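Local structure of citrate lyase (Yersinia pestis, 3QLL) at residues A[69-75]-A[103-109]. The protein is a putative citrate lyase beta subunit, related to CitE, that probably binds magnesium and acts as a carbon-carbon lyase. Sequence-based numbering, arbitrary orientation.
Sequences VAIIDLE and PLALRIN
Strands 69-73 and 104-107 run parallel as neighbours in the eight-stranded beta/alpha barrel, their axes 29° apart, with Ala70 O, Ile72 N, Ile72 O and Leu74 N hydrogen-bonded in turn to Ala105 N, Ala105 O, Arg107 N and Arg107 O. On one face Ile71 CG1 rests 3.8 Å from Ala105 CB, and Ile71 CG2 lies against Arg107 CB. On the other, Ile72 CD1 meets both methyls of Leu104, while Leu106 CD1 packs against Ile72 CB and Leu74 CG; Leu74 and Leu106 also touch helix 114-125. At the C-terminal strand ends, Asp73 and Arg107 lie side by side, and a bend at chi3 (80°) brings the guanidinium round to grip the carboxylate side-on: NE to OD1 at 2.5 Å, NH2 to OD2 at 2.7 Å. Glu75 N donates a hydrogen bond to Asp73 OD1 from the opposite carboxylate face, closing an Asx turn. Glu75 OE1 sits over one guanidinium face, 3.4 Å from Arg107 CZ, interacting by charge alone. Asn109 ND2, also hydrogen-bonded to Asp119, meets Leu74 O from above its carbonyl plane, in a bent 3.0 Å bond; Lys83 joins Leu74 O to Asn109 OD1. Asp73 thus fixes how Arg107, a predicted substrate ligand, is turned, while Glu75 adds negative charge near the predicted magnesium ligands Glu165 and Asp192.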
# COMPACT_ATOMS: atom_id res chain seq x y z
N VAL A 69 0.63 -27.41 -13.17
CA VAL A 69 1.21 -28.02 -11.99
C VAL A 69 0.07 -28.50 -11.11
O VAL A 69 -0.87 -27.74 -10.83
CB VAL A 69 2.07 -27.01 -11.17
CG1 VAL A 69 2.63 -27.65 -9.91
CG2 VAL A 69 3.18 -26.38 -12.02
N ALA A 70 0.18 -29.74 -10.65
CA ALA A 70 -0.76 -30.29 -9.68
C ALA A 70 -0.19 -30.18 -8.28
O ALA A 70 0.99 -30.51 -8.04
CB ALA A 70 -1.08 -31.77 -10.02
N ILE A 71 -1.02 -29.72 -7.35
CA ILE A 71 -0.62 -29.65 -5.96
C ILE A 71 -1.35 -30.67 -5.09
O ILE A 71 -2.53 -30.51 -4.76
CB ILE A 71 -0.85 -28.27 -5.37
CG1 ILE A 71 -0.35 -27.19 -6.33
CG2 ILE A 71 -0.19 -28.17 -4.00
CD1 ILE A 71 -0.60 -25.80 -5.79
N ILE A 72 -0.62 -31.71 -4.68
CA ILE A 72 -1.19 -32.63 -3.73
C ILE A 72 -1.27 -31.95 -2.38
O ILE A 72 -0.25 -31.49 -1.84
CB ILE A 72 -0.33 -33.90 -3.62
CG1 ILE A 72 -0.07 -34.50 -4.99
CG2 ILE A 72 -0.96 -34.90 -2.64
CD1 ILE A 72 0.97 -35.57 -4.95
N ASP A 73 -2.47 -31.91 -1.83
CA ASP A 73 -2.72 -31.10 -0.66
C ASP A 73 -2.92 -31.95 0.58
O ASP A 73 -3.83 -32.77 0.63
CB ASP A 73 -3.93 -30.17 -0.90
CG ASP A 73 -4.13 -29.17 0.22
OD1 ASP A 73 -3.13 -28.73 0.85
OD2 ASP A 73 -5.28 -28.73 0.37
N LEU A 74 -2.11 -31.68 1.60
CA LEU A 74 -2.25 -32.32 2.90
C LEU A 74 -2.96 -31.45 3.92
O LEU A 74 -3.19 -31.88 5.04
CB LEU A 74 -0.88 -32.71 3.45
CG LEU A 74 -0.06 -33.72 2.65
CD1 LEU A 74 1.31 -33.88 3.29
CD2 LEU A 74 -0.83 -35.07 2.48
N GLU A 75 -3.28 -30.21 3.55
CA GLU A 75 -3.74 -29.25 4.55
C GLU A 75 -5.27 -29.11 4.59
O GLU A 75 -5.96 -30.04 4.98
CB GLU A 75 -3.12 -27.87 4.36
CG GLU A 75 -3.23 -27.03 5.62
CD GLU A 75 -2.86 -25.60 5.36
OE1 GLU A 75 -2.69 -25.29 4.17
OE2 GLU A 75 -2.70 -24.81 6.32
N PRO A 103 5.24 -31.79 -13.77
CA PRO A 103 5.78 -31.35 -12.47
C PRO A 103 4.74 -31.43 -11.35
O PRO A 103 3.54 -31.21 -11.57
CB PRO A 103 6.18 -29.90 -12.74
CG PRO A 103 5.26 -29.45 -13.80
CD PRO A 103 4.99 -30.65 -14.67
N LEU A 104 5.22 -31.79 -10.16
CA LEU A 104 4.33 -32.10 -9.06
C LEU A 104 4.65 -31.23 -7.86
O LEU A 104 5.81 -31.00 -7.53
CB LEU A 104 4.51 -33.57 -8.69
CG LEU A 104 3.52 -34.14 -7.68
CD1 LEU A 104 2.11 -34.01 -8.23
CD2 LEU A 104 3.85 -35.58 -7.41
N ALA A 105 3.61 -30.74 -7.20
CA ALA A 105 3.80 -29.92 -6.00
C ALA A 105 3.19 -30.62 -4.80
O ALA A 105 2.26 -31.42 -4.95
CB ALA A 105 3.17 -28.52 -6.18
N LEU A 106 3.75 -30.38 -3.62
CA LEU A 106 3.13 -30.90 -2.41
C LEU A 106 2.96 -29.80 -1.37
O LEU A 106 3.93 -29.28 -0.85
CB LEU A 106 3.99 -32.03 -1.82
CG LEU A 106 3.54 -32.64 -0.49
CD1 LEU A 106 2.23 -33.46 -0.57
CD2 LEU A 106 4.66 -33.51 0.08
N ARG A 107 1.72 -29.48 -1.01
CA ARG A 107 1.50 -28.61 0.11
C ARG A 107 1.36 -29.41 1.40
O ARG A 107 0.36 -30.13 1.63
CB ARG A 107 0.27 -27.75 -0.09
CG ARG A 107 0.00 -26.92 1.15
CD ARG A 107 -1.00 -25.82 0.89
NE ARG A 107 -2.37 -26.34 0.90
CZ ARG A 107 -3.45 -25.57 0.82
NH1 ARG A 107 -3.33 -24.26 0.64
NH2 ARG A 107 -4.65 -26.11 0.84
N ILE A 108 2.37 -29.26 2.26
CA ILE A 108 2.32 -29.90 3.57
C ILE A 108 1.56 -29.01 4.52
O ILE A 108 1.22 -27.88 4.19
CB ILE A 108 3.72 -30.14 4.13
CG1 ILE A 108 4.47 -28.81 4.27
CG2 ILE A 108 4.50 -31.04 3.20
CD1 ILE A 108 5.84 -28.94 4.85
N ASN A 109 1.30 -29.52 5.70
CA ASN A 109 0.70 -28.71 6.73
C ASN A 109 1.71 -27.71 7.34
O ASN A 109 2.93 -27.79 7.12
CB ASN A 109 0.12 -29.61 7.81
CG ASN A 109 -1.05 -30.45 7.28
OD1 ASN A 109 -2.20 -30.02 7.35
ND2 ASN A 109 -0.76 -31.66 6.76